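Local coordinates for protein probable glutamine synthetase (Pseudomonas aeruginosa, PDB 4HPP) that belongs to the glutamine synthetase family, pairing an N-terminal domain with a catalytic domain that here holds glutamic acid and a magnesium ion, at residues A223-P226 with V231-G234; S287-K292 with D433-H438; A389-A394 with A418-E423. All blocks are in the same frame, centred on the assembly; numbering follows the deposited sequence.

Contact 1: residues A223-P226 with V231-G234. With GLU (glutamic acid), chain D.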
ATOM      1  N   ALA A 223      -2.744  34.745  -0.465  1.00 48.97           N
ATOM      2  CA  ALA A 223      -3.832  35.730  -0.241  1.00 50.05           C
ATOM      3  C   ALA A 223      -3.399  36.656   0.876  1.00 48.04           C
ATOM      4  O   ALA A 223      -2.665  36.218   1.780  1.00 45.34           O
ATOM      5  CB  ALA A 223      -5.124  35.037   0.155  1.00 45.69           C
ATOM      6  N   PRO A 224      -3.830  37.936   0.823  1.00 48.58           N
ATOM      7  CA  PRO A 224      -3.452  38.816   1.932  1.00 51.89           C
ATOM      8  C   PRO A 224      -3.790  38.205   3.300  1.00 52.06           C
ATOM      9  O   PRO A 224      -2.958  38.313   4.209  1.00 51.48           O
ATOM     10  CB  PRO A 224      -4.242  40.133   1.680  1.00 48.39           C
ATOM     11  CG  PRO A 224      -4.736  40.062   0.281  1.00 50.25           C
ATOM     12  CD  PRO A 224      -4.612  38.634  -0.216  1.00 48.09           C
ATOM     13  N   LEU A 225      -4.971  37.586   3.454  1.00 48.98           N
ATOM     14  CA  LEU A 225      -5.284  36.891   4.713  1.00 50.34           C
ATOM     15  C   LEU A 225      -5.546  35.401   4.474  1.00 56.20           C
ATOM     16  O   LEU A 225      -6.591  35.008   3.898  1.00 51.91           O
ATOM     17  CB  LEU A 225      -6.435  37.571   5.482  1.00 49.83           C
ATOM     18  CG  LEU A 225      -6.664  36.968   6.878  1.00 54.12           C
ATOM     19  CD1 LEU A 225      -5.557  37.342   7.873  1.00 52.26           C
ATOM     20  CD2 LEU A 225      -8.029  37.348   7.438  1.00 55.87           C
ATOM     21  N   PRO A 226      -4.582  34.561   4.871  1.00 51.41           N
ATOM     22  CA  PRO A 226      -4.618  33.119   4.536  1.00 47.96           C
ATOM     23  C   PRO A 226      -5.840  32.369   5.123  1.00 52.93           C
ATOM     24  O   PRO A 226      -6.359  31.422   4.515  1.00 62.42           O
ATOM     25  CB  PRO A 226      -3.347  32.568   5.170  1.00 40.17           C
ATOM     26  CG  PRO A 226      -2.814  33.636   6.063  1.00 48.98           C
ATOM     27  CD  PRO A 226      -3.346  34.962   5.563  1.00 47.91           C
ATOM     28  N   VAL A 231      -2.051  35.610  10.929  1.00 47.94           N
ATOM     29  CA  VAL A 231      -1.060  36.555  10.405  1.00 45.18           C
ATOM     30  C   VAL A 231      -1.186  36.704   8.881  1.00 46.86           C
ATOM     31  O   VAL A 231      -1.379  35.716   8.162  1.00 56.16           O
ATOM     32  CB  VAL A 231       0.368  36.104  10.753  1.00 46.95           C
ATOM     33  CG1 VAL A 231       1.392  37.209  10.424  1.00 39.60           C
ATOM     34  CG2 VAL A 231       0.420  35.697  12.246  1.00 50.81           C
ATOM     35  N   THR A 232      -1.109  37.947   8.422  1.00 41.72           N
ATOM     36  CA  THR A 232      -1.388  38.335   7.059  1.00 48.66           C
ATOM     37  C   THR A 232      -0.111  38.122   6.197  1.00 54.64           C
ATOM     38  O   THR A 232       0.992  38.099   6.736  1.00 51.37           O
ATOM     39  CB  THR A 232      -1.823  39.831   6.991  1.00 53.56           C
ATOM     40  OG1 THR A 232      -0.983  40.639   7.827  1.00 51.99           O
ATOM     41  CG2 THR A 232      -3.203  40.034   7.498  1.00 54.56           C
ATOM     42  N   ASN A 233      -0.286  37.988   4.869  1.00 52.21           N
ATOM     43  CA  ASN A 233       0.783  37.755   3.915  1.00 41.26           C
ATOM     44  C   ASN A 233       0.960  39.101   3.180  1.00 50.54           C
ATOM     45  O   ASN A 233       0.104  39.513   2.368  1.00 52.29           O
ATOM     46  CB  ASN A 233       0.466  36.618   2.898  1.00 39.79           C
ATOM     47  CG  ASN A 233       0.373  35.187   3.511  1.00 45.88           C
ATOM     48  OD1 ASN A 233       1.271  34.727   4.250  1.00 44.40           O
ATOM     49  ND2 ASN A 233      -0.727  34.451   3.157  1.00 40.69           N
ATOM     50  N   GLY A 234       2.068  39.792   3.466  1.00 52.17           N
ATOM     51  CA  GLY A 234       2.409  41.027   2.781  1.00 48.53           C
ATOM     52  C   GLY A 234       3.278  40.785   1.554  1.00 51.81           C
ATOM     53  O   GLY A 234       3.735  39.677   1.322  1.00 46.86           O
TER
HETATM   54  N   GLU D 503       3.238  39.811   7.355  1.00 59.07           N
HETATM   55  CA  GLU D 503       3.407  41.320   7.349  1.00 66.94           C
HETATM   56  C   GLU D 503       2.642  42.083   6.244  1.00 63.78           C
HETATM   57  O   GLU D 503       1.479  41.815   5.965  1.00 54.76           O
HETATM   58  CB  GLU D 503       4.885  41.681   7.273  1.00 70.29           C
HETATM   59  CG  GLU D 503       5.647  41.357   8.528  1.00 68.88           C
HETATM   60  CD  GLU D 503       7.120  41.519   8.345  1.00 67.54           C
HETATM   61  OE1 GLU D 503       7.665  42.424   8.995  1.00 79.26           O
HETATM   62  OE2 GLU D 503       7.723  40.760   7.547  1.00 71.84           O
HETATM   63  OXT GLU D 503       3.164  42.986   5.580  1.00 77.21           O

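Contact 2: residues S287-K292 with D433-H438. With GLU (glutamic acid), chain D.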
ATOM      1  N   SER A 287      -8.043  42.443   0.443  1.00 52.09           N
ATOM      2  CA  SER A 287      -6.855  43.208   0.795  1.00 53.21           C
ATOM      3  C   SER A 287      -7.101  44.041   2.043  1.00 60.23           C
ATOM      4  O   SER A 287      -6.164  44.309   2.837  1.00 59.99           O
ATOM      5  CB  SER A 287      -6.388  44.076  -0.358  1.00 53.52           C
ATOM      6  OG  SER A 287      -5.856  43.279  -1.406  1.00 45.77           O
ATOM      7  N   TYR A 288      -8.368  44.414   2.249  1.00 63.09           N
ATOM      8  CA  TYR A 288      -8.693  45.312   3.355  1.00 55.89           C
ATOM      9  C   TYR A 288      -8.861  44.637   4.722  1.00 54.55           C
ATOM     10  O   TYR A 288      -8.822  45.322   5.719  1.00 60.44           O
ATOM     11  CB  TYR A 288      -9.729  46.364   2.955  1.00 47.16           C
ATOM     12  CG  TYR A 288      -9.116  47.150   1.863  1.00 40.98           C
ATOM     13  CD1 TYR A 288      -9.166  46.686   0.545  1.00 43.14           C
ATOM     14  CD2 TYR A 288      -8.367  48.280   2.143  1.00 43.38           C
ATOM     15  CE1 TYR A 288      -8.544  47.362  -0.480  1.00 41.97           C
ATOM     16  CE2 TYR A 288      -7.701  48.954   1.123  1.00 46.66           C
ATOM     17  CZ  TYR A 288      -7.798  48.489  -0.183  1.00 48.07           C
ATOM     18  OH  TYR A 288      -7.140  49.153  -1.203  1.00 57.71           O
ATOM     19  N   LEU A 289      -8.954  43.301   4.747  1.00 51.63           N
ATOM     20  CA  LEU A 289      -8.784  42.552   6.006  1.00 60.01           C
ATOM     21  C   LEU A 289      -7.340  42.621   6.510  1.00 61.00           C
ATOM     22  O   LEU A 289      -7.098  42.405   7.698  1.00 70.46           O
ATOM     23  CB  LEU A 289      -9.219  41.075   5.880  1.00 52.68           C
ATOM     24  CG  LEU A 289     -10.420  40.816   4.971  1.00 55.20           C
ATOM     25  CD1 LEU A 289     -10.552  39.349   4.629  1.00 40.17           C
ATOM     26  CD2 LEU A 289     -11.710  41.330   5.647  1.00 63.17           C
ATOM     27  N   ARG A 290      -6.398  42.888   5.599  1.00 64.63           N
ATOM     28  CA  ARG A 290      -4.958  43.040   5.912  1.00 61.29           C
ATOM     29  C   ARG A 290      -4.565  44.507   6.255  1.00 65.69           C
ATOM     30  O   ARG A 290      -3.907  44.771   7.300  1.00 59.68           O
ATOM     31  CB  ARG A 290      -4.088  42.463   4.769  1.00 51.88           C
ATOM     32  CG  ARG A 290      -2.654  42.966   4.757  1.00 55.05           C
ATOM     33  CD  ARG A 290      -1.732  42.203   3.790  1.00 53.31           C
ATOM     34  NE  ARG A 290      -0.376  42.678   4.016  1.00 47.28           N
ATOM     35  CZ  ARG A 290       0.154  43.805   3.526  1.00 48.97           C
ATOM     36  NH1 ARG A 290       1.393  44.139   3.854  1.00 43.41           N
ATOM     37  NH2 ARG A 290      -0.518  44.586   2.689  1.00 55.04           N
ATOM     38  N   LEU A 291      -4.989  45.454   5.403  1.00 65.79           N
ATOM     39  CA  LEU A 291      -4.661  46.894   5.590  1.00 69.40           C
ATOM     40  C   LEU A 291      -5.297  47.588   6.818  1.00 70.42           C
ATOM     41  O   LEU A 291      -4.656  48.422   7.484  1.00 74.95           O
ATOM     42  CB  LEU A 291      -4.986  47.704   4.335  1.00 67.55           C
ATOM     43  CG  LEU A 291      -4.107  47.805   3.101  1.00 69.34           C
ATOM     44  CD1 LEU A 291      -4.372  49.218   2.606  1.00 69.17           C
ATOM     45  CD2 LEU A 291      -2.622  47.588   3.387  1.00 73.71           C
ATOM     46  N   LYS A 292      -6.562  47.277   7.080  1.00 71.31           N
ATOM     47  CA  LYS A 292      -7.220  47.704   8.302  1.00 89.29           C
ATOM     48  C   LYS A 292      -7.609  46.404   9.011  1.00103.85           C
ATOM     49  O   LYS A 292      -8.766  45.987   8.914  1.00103.19           O
ATOM     50  CB  LYS A 292      -8.443  48.589   8.000  1.00 78.34           C
ATOM     51  N   ASP A 433     -15.021  36.844   7.134  1.00 76.87           N
ATOM     52  CA  ASP A 433     -14.460  35.492   7.109  1.00 67.69           C
ATOM     53  C   ASP A 433     -14.633  34.765   5.763  1.00 71.45           C
ATOM     54  O   ASP A 433     -13.639  34.422   5.133  1.00 84.99           O
ATOM     55  CB  ASP A 433     -14.943  34.686   8.331  1.00 54.64           C
ATOM     56  CG  ASP A 433     -14.285  35.169   9.648  1.00 55.62           C
ATOM     57  OD1 ASP A 433     -14.319  34.440  10.651  1.00 48.40           O
ATOM     58  OD2 ASP A 433     -13.703  36.281   9.692  1.00 52.38           O
ATOM     59  N   ASP A 434     -15.870  34.562   5.315  1.00 70.97           N
ATOM     60  CA  ASP A 434     -16.171  34.047   3.961  1.00 69.10           C
ATOM     61  C   ASP A 434     -15.324  34.670   2.827  1.00 66.64           C
ATOM     62  O   ASP A 434     -14.880  34.004   1.897  1.00 64.34           O
ATOM     63  CB  ASP A 434     -17.663  34.244   3.701  1.00 63.39           C
ATOM     64  CG  ASP A 434     -18.510  33.688   4.846  1.00 88.23           C
ATOM     65  OD1 ASP A 434     -18.019  32.685   5.436  1.00 72.01           O
ATOM     66  OD2 ASP A 434     -19.606  34.251   5.176  1.00 88.45           O
ATOM     67  N   LEU A 435     -15.092  35.963   2.941  1.00 62.01           N
ATOM     68  CA  LEU A 435     -14.368  36.724   1.969  1.00 56.47           C
ATOM     69  C   LEU A 435     -12.906  36.307   1.988  1.00 59.78           C
ATOM     70  O   LEU A 435     -12.273  36.181   0.957  1.00 62.05           O
ATOM     71  CB  LEU A 435     -14.450  38.162   2.417  1.00 57.23           C
ATOM     72  CG  LEU A 435     -14.010  39.218   1.433  1.00 61.43           C
ATOM     73  CD1 LEU A 435     -14.765  39.035   0.109  1.00 57.53           C
ATOM     74  CD2 LEU A 435     -14.249  40.571   2.091  1.00 53.86           C
ATOM     75  N   CYS A 436     -12.390  36.088   3.188  1.00 56.16           N
ATOM     76  CA  CYS A 436     -11.032  35.659   3.383  1.00 56.94           C
ATOM     77  C   CYS A 436     -10.859  34.219   2.927  1.00 59.27           C
ATOM     78  O   CYS A 436      -9.892  33.872   2.225  1.00 66.60           O
ATOM     79  CB  CYS A 436     -10.627  35.835   4.833  1.00 53.29           C
ATOM     80  SG  CYS A 436      -9.482  34.572   5.352  1.00 54.95           S
ATOM     81  N   ARG A 437     -11.827  33.396   3.251  1.00 49.33           N
ATOM     82  CA  ARG A 437     -11.769  32.025   2.810  1.00 56.49           C
ATOM     83  C   ARG A 437     -11.937  32.029   1.324  1.00 58.55           C
ATOM     84  O   ARG A 437     -11.369  31.182   0.606  1.00 64.31           O
ATOM     85  CB  ARG A 437     -12.867  31.158   3.442  1.00 49.37           C
ATOM     86  CG  ARG A 437     -12.708  30.835   4.930  1.00 49.04           C
ATOM     87  CD  ARG A 437     -13.989  30.117   5.409  1.00 59.62           C
ATOM     88  NE  ARG A 437     -14.128  30.020   6.869  1.00 62.01           N
ATOM     89  CZ  ARG A 437     -14.985  30.735   7.600  1.00 67.00           C
ATOM     90  NH1 ARG A 437     -15.819  31.596   7.009  1.00 75.06           N
ATOM     91  NH2 ARG A 437     -15.036  30.570   8.919  1.00 69.54           N
ATOM     92  N   HIS A 438     -12.743  32.972   0.855  1.00 61.74           N
ATOM     93  CA  HIS A 438     -13.042  32.983  -0.554  1.00 58.48           C
ATOM     94  C   HIS A 438     -11.727  33.225  -1.223  1.00 52.03           C
ATOM     95  O   HIS A 438     -11.358  32.426  -2.047  1.00 54.83           O
ATOM     96  CB  HIS A 438     -14.159  33.990  -0.937  1.00 59.83           C
ATOM     97  CG  HIS A 438     -14.515  33.989  -2.425  1.00 69.00           C
ATOM     98  ND1 HIS A 438     -15.141  32.956  -3.027  1.00 76.04           N
ATOM     99  CD2 HIS A 438     -14.280  34.946  -3.435  1.00 66.84           C
ATOM    100  CE1 HIS A 438     -15.282  33.224  -4.362  1.00 70.96           C
ATOM    101  NE2 HIS A 438     -14.767  34.446  -4.597  1.00 64.80           N
TER
HETATM  102  N   GLU D 503       3.238  39.811   7.355  1.00 59.07           N
HETATM  103  CA  GLU D 503       3.407  41.320   7.349  1.00 66.94           C
HETATM  104  C   GLU D 503       2.642  42.083   6.244  1.00 63.78           C
HETATM  105  O   GLU D 503       1.479  41.815   5.965  1.00 54.76           O
HETATM  106  CB  GLU D 503       4.885  41.681   7.273  1.00 70.29           C
HETATM  107  CG  GLU D 503       5.647  41.357   8.528  1.00 68.88           C
HETATM  108  CD  GLU D 503       7.120  41.519   8.345  1.00 67.54           C
HETATM  109  OE1 GLU D 503       7.665  42.424   8.995  1.00 79.26           O
HETATM  110  OE2 GLU D 503       7.723  40.760   7.547  1.00 71.84           O
HETATM  111  OXT GLU D 503       3.164  42.986   5.580  1.00 77.21           O

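Contact 3: residues A389-A394 with A418-E423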
ATOM      1  N   ALA A 389     -10.289  51.966   3.548  1.00 60.24           N
ATOM      2  CA  ALA A 389     -10.593  50.858   4.436  1.00 54.98           C
ATOM      3  C   ALA A 389     -11.323  49.705   3.754  1.00 54.81           C
ATOM      4  O   ALA A 389     -11.504  48.668   4.354  1.00 50.50           O
ATOM      5  CB  ALA A 389     -11.403  51.355   5.630  1.00 63.36           C
ATOM      6  N   THR A 390     -11.774  49.888   2.516  1.00 56.35           N
ATOM      7  CA  THR A 390     -12.380  48.808   1.723  1.00 54.33           C
ATOM      8  C   THR A 390     -11.886  49.046   0.312  1.00 50.19           C
ATOM      9  O   THR A 390     -11.413  50.135  -0.021  1.00 48.58           O
ATOM     10  CB  THR A 390     -13.939  48.868   1.672  1.00 58.15           C
ATOM     11  OG1 THR A 390     -14.347  50.121   1.126  1.00 59.38           O
ATOM     12  CG2 THR A 390     -14.590  48.679   3.064  1.00 56.51           C
ATOM     13  N   LEU A 391     -12.037  48.057  -0.546  1.00 47.99           N
ATOM     14  CA  LEU A 391     -11.785  48.280  -1.966  1.00 49.48           C
ATOM     15  C   LEU A 391     -12.573  49.463  -2.560  1.00 54.78           C
ATOM     16  O   LEU A 391     -12.017  50.246  -3.401  1.00 51.13           O
ATOM     17  CB  LEU A 391     -12.112  47.009  -2.727  1.00 42.78           C
ATOM     18  CG  LEU A 391     -11.611  47.025  -4.143  1.00 42.97           C
ATOM     19  CD1 LEU A 391     -10.169  47.547  -4.210  1.00 40.65           C
ATOM     20  CD2 LEU A 391     -11.817  45.609  -4.664  1.00 41.64           C
ATOM     21  N   GLY A 392     -13.855  49.584  -2.130  1.00 62.45           N
ATOM     22  CA  GLY A 392     -14.782  50.653  -2.623  1.00 55.36           C
ATOM     23  C   GLY A 392     -14.202  52.039  -2.408  1.00 56.19           C
ATOM     24  O   GLY A 392     -14.000  52.845  -3.356  1.00 51.76           O
ATOM     25  N   ASP A 393     -13.904  52.298  -1.143  1.00 59.43           N
ATOM     26  CA  ASP A 393     -13.187  53.513  -0.760  1.00 63.26           C
ATOM     27  C   ASP A 393     -11.900  53.661  -1.539  1.00 55.41           C
ATOM     28  O   ASP A 393     -11.552  54.795  -1.910  1.00 54.70           O
ATOM     29  CB  ASP A 393     -12.983  53.593   0.768  1.00 60.15           C
ATOM     30  CG  ASP A 393     -14.313  53.391   1.546  1.00 73.13           C
ATOM     31  OD1 ASP A 393     -15.386  53.377   0.877  1.00 73.77           O
ATOM     32  OD2 ASP A 393     -14.302  53.235   2.803  1.00 74.96           O
ATOM     33  N   ALA A 394     -11.224  52.537  -1.847  1.00 50.74           N
ATOM     34  CA  ALA A 394      -9.916  52.667  -2.501  1.00 52.30           C
ATOM     35  C   ALA A 394     -10.152  53.058  -3.909  1.00 49.62           C
ATOM     36  O   ALA A 394      -9.422  53.886  -4.416  1.00 52.12           O
ATOM     37  CB  ALA A 394      -9.049  51.429  -2.406  1.00 53.18           C
ATOM     38  N   ALA A 418     -13.913  49.258 -13.896  1.00 45.16           N
ATOM     39  CA  ALA A 418     -15.143  48.478 -14.064  1.00 42.59           C
ATOM     40  C   ALA A 418     -15.002  47.072 -13.544  1.00 51.66           C
ATOM     41  O   ALA A 418     -15.899  46.554 -12.803  1.00 55.61           O
ATOM     42  CB  ALA A 418     -15.555  48.457 -15.504  1.00 43.48           C
ATOM     43  N   MET A 419     -13.871  46.444 -13.891  1.00 50.85           N
ATOM     44  CA  MET A 419     -13.649  45.088 -13.424  1.00 48.70           C
ATOM     45  C   MET A 419     -13.684  44.981 -11.891  1.00 47.44           C
ATOM     46  O   MET A 419     -14.087  43.956 -11.359  1.00 47.86           O
ATOM     47  CB  MET A 419     -12.361  44.505 -13.974  1.00 52.05           C
ATOM     48  CG  MET A 419     -12.118  43.108 -13.419  1.00 51.41           C
ATOM     49  SD  MET A 419     -11.118  43.059 -11.928  1.00 58.08           S
ATOM     50  CE  MET A 419      -9.491  43.355 -12.686  1.00 58.30           C
ATOM     51  N   LYS A 420     -13.263  46.018 -11.176  1.00 48.91           N
ATOM     52  CA  LYS A 420     -13.171  45.905  -9.719  1.00 54.41           C
ATOM     53  C   LYS A 420     -14.516  46.154  -9.003  1.00 60.86           C
ATOM     54  O   LYS A 420     -14.866  45.457  -8.034  1.00 65.58           O
ATOM     55  CB  LYS A 420     -12.079  46.840  -9.180  1.00 57.45           C
ATOM     56  CG  LYS A 420     -10.633  46.415  -9.403  1.00 51.92           C
ATOM     57  CD  LYS A 420     -10.288  45.179  -8.560  1.00 51.78           C
ATOM     58  CE  LYS A 420      -8.953  44.596  -9.011  1.00 39.15           C
ATOM     59  NZ  LYS A 420      -8.743  43.361  -8.226  1.00 41.93           N
ATOM     60  N   ARG A 421     -15.268  47.144  -9.478  1.00 57.66           N
ATOM     61  CA  ARG A 421     -16.667  47.323  -9.055  1.00 58.66           C
ATOM     62  C   ARG A 421     -17.370  45.971  -9.080  1.00 67.51           C
ATOM     63  O   ARG A 421     -18.124  45.572  -8.111  1.00 58.50           O
ATOM     64  CB  ARG A 421     -17.400  48.254 -10.050  1.00 59.43           C
ATOM     65  CG  ARG A 421     -17.080  49.735  -9.920  1.00 58.84           C
ATOM     66  CD  ARG A 421     -17.260  50.210  -8.463  1.00 56.02           C
ATOM     67  NE  ARG A 421     -16.613  51.510  -8.265  1.00 57.46           N
ATOM     68  CZ  ARG A 421     -16.363  52.064  -7.084  1.00 51.68           C
ATOM     69  NH1 ARG A 421     -16.708  51.442  -5.973  1.00 51.77           N
ATOM     70  NH2 ARG A 421     -15.768  53.250  -7.025  1.00 50.39           N
ATOM     71  N   HIS A 422     -17.102  45.286 -10.207  1.00 58.55           N
ATOM     72  CA  HIS A 422     -17.683  44.017 -10.490  1.00 58.46           C
ATOM     73  C   HIS A 422     -17.171  42.978  -9.538  1.00 73.02           C
ATOM     74  O   HIS A 422     -17.946  42.134  -9.021  1.00 83.27           O
ATOM     75  CB  HIS A 422     -17.483  43.643 -11.937  1.00 58.90           C
ATOM     76  CG  HIS A 422     -18.143  42.337 -12.303  1.00 68.68           C
ATOM     77  ND1 HIS A 422     -17.802  41.629 -13.398  1.00 73.36           N
ATOM     78  CD2 HIS A 422     -19.138  41.601 -11.642  1.00 64.25           C
ATOM     79  CE1 HIS A 422     -18.548  40.498 -13.436  1.00 75.38           C
ATOM     80  NE2 HIS A 422     -19.367  40.495 -12.359  1.00 66.60           N
ATOM     81  N   GLU A 423     -15.875  43.040  -9.252  1.00 68.39           N
ATOM     82  CA  GLU A 423     -15.339  42.168  -8.242  1.00 69.08           C
ATOM     83  C   GLU A 423     -16.070  42.449  -6.926  1.00 67.11           C
ATOM     84  O   GLU A 423     -16.531  41.523  -6.269  1.00 74.32           O
ATOM     85  CB  GLU A 423     -13.827  42.344  -8.094  1.00 64.00           C
ATOM     86  CG  GLU A 423     -13.274  41.493  -6.970  1.00 59.12           C
ATOM     87  CD  GLU A 423     -11.830  41.791  -6.631  1.00 57.84           C
ATOM     88  OE1 GLU A 423     -11.470  41.601  -5.451  1.00 62.51           O
ATOM     89  OE2 GLU A 423     -11.057  42.184  -7.529  1.00 57.74           O
TER

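Contact 1: residues A223-P226 with V231-G234
The backbones of 223-226 and 231-234, both irregular, run side by side where the chain doubles back, with the CA atoms of P224 and N233 4.8 Å apart and one main-chain bond, N233 N to P224 O at 2.8 Å. The side chain of N233 adds a second grip one residue back. Its ND2 gives a hydrogen to A223 O at 3.0 Å (159° at the hydrogen), and the acceptor lies close to the amide plane while the donor lies in the carbonyl plane. With CG swung beside the backbone N of N233 (chi1 -67°), the amide reaches across to A223, and Q185 takes up OD1 at the other end, so both ends of the group are held. The ring of P226 fills the neighbouring place: its CD packs 3.6 Å from N233 ND2, and its CG rests 3.3 Å from V231 O. This is the loop between strands 219-221 and 235-243 of the mixed catalytic-domain sheet of a glutamine synthetase, and T232, N233 and G234 line the glutamic acid pocket. L225 sets out away from the other segment, yet its CD1 meets T232 CG2 at 3.6 Å, the two side chains lying askew. T232 faces both ways: its methyl packs on L225, while its carbonyl O accepts from the ligand amino N at 2.9 Å and its OG1 gives a weak, long bond to the ligand O. T232 O also receives Q185 NE2, and the magnesium ligand E133 holds G234 N.

Contact 2: residues S287-K292 with D433-H438
L289 projects from the short helix 288-291 onto helix 432-439, joining two distant parts of the glutamine synthetase catalytic domain; the nearest CA atoms, those of L289 and C436, are 7.7 Å apart. Across the interface the interaction is purely apolar. L289 CD1 sits 3.5 Å from C436 CB, and CD2 approaches CD2 of L435 more loosely, at 4.4 Å, so the forked end of one leucine spans two successive residues of the facing helix. Its CG lies beside its own backbone N (chi1 -36°, short of a fully staggered position), which sends the fork across toward C436.

The polar bonds lie within each segment or lead to the ligand and the surrounding chain. S287 O accepts from both R290 N and L291 N, and on the outer side of the other helix R437 NH1 forms a salt bridge with D434 OD1. Hydrogen bonding to the ligand comes from R290, the next residue after L289, which is directed elsewhere. Its chain is extended from CG to NE and presents the guanidinium edge to the alpha-carboxylate of glutamic acid, whose C lies in the guanidinium plane. R334 O accepts from NH1 as well, a second partner that would limit rotation of the group. A weak cross-bond runs from NH1 to the ligand O. The stronger grip is two-pronged: R290 NE reaches the ligand O at 2.8 Å, and R290 NH1 reaches the ligand OXT at 2.7 Å, with an N-H...O angle of 162°.

Contact 3: residues A389-A394 with A418-E423
L391, in the first turn of helix 391-399, directs its side chain at helix 410-427 and makes the buried half of this contact. Its CD2 lies 4.2 Å from K420 CD and 4.1 Å from E423 OE1, so the methyl rests against the aliphatic part of one charged residue and the carboxylate of another. The side chains of L391 and E423 meet at about a right angle. E423 is stretched out, with CG trans to the backbone N (chi1 176°), which carries its carboxylate to the leucine and to K420. There K420 NZ bonds E423 OE2 at 2.7 Å, on the lone pair facing the other oxygen, in a salt bridge between residues three apart on the helix. Neither charge depends on that pairing alone: P283 O also accepts from K420 NZ, and A285 N gives to E423 OE1, tying this helix to the loop before helix 288-291.

Toward the more open side the approach rests on R421. It leaves its backbone heading away from helix 391-399, but the chain bends at chi2 (-52°) and brings the guanidinium back obliquely, NH1 standing 3.9 Å from G392 CA. NH2 is fixed farther along the same helix by a salt bridge to D396 and a bond to Q399. On the exposed side of the helix start, T390 OG1 accepts from D393 N at 3.2 Å (169°), a cap that takes no part in the meeting with 418-423. The arrangement is a pair of neighbouring helices in the C-terminal part of the catalytic domain, the first opened by a threonine N-cap.

Overall arrangement
The three contacts follow one another outward from the glutamic acid pocket. Contacts 1 and 2 have centres 8 Å apart and both touch the ligand: the 231-234 loop meets its amino group and one alpha-carboxylate oxygen, R290 both oxygens of that carboxylate. They also touch each other, with L225 O 3.3 Å from C436 SG and T232 CG2 3.8 Å from R290 CB. Contact 3, centred 13 Å from contact 2, is joined to it by Y288, whose CD1 lies 3.4 Å from L391 N. Contacts 1 and 3 remain separate, their nearest atoms about 9 Å apart. In sequence, contact 3 is nested between the two segments of contact 2, whereas contact 1 closes before either opens.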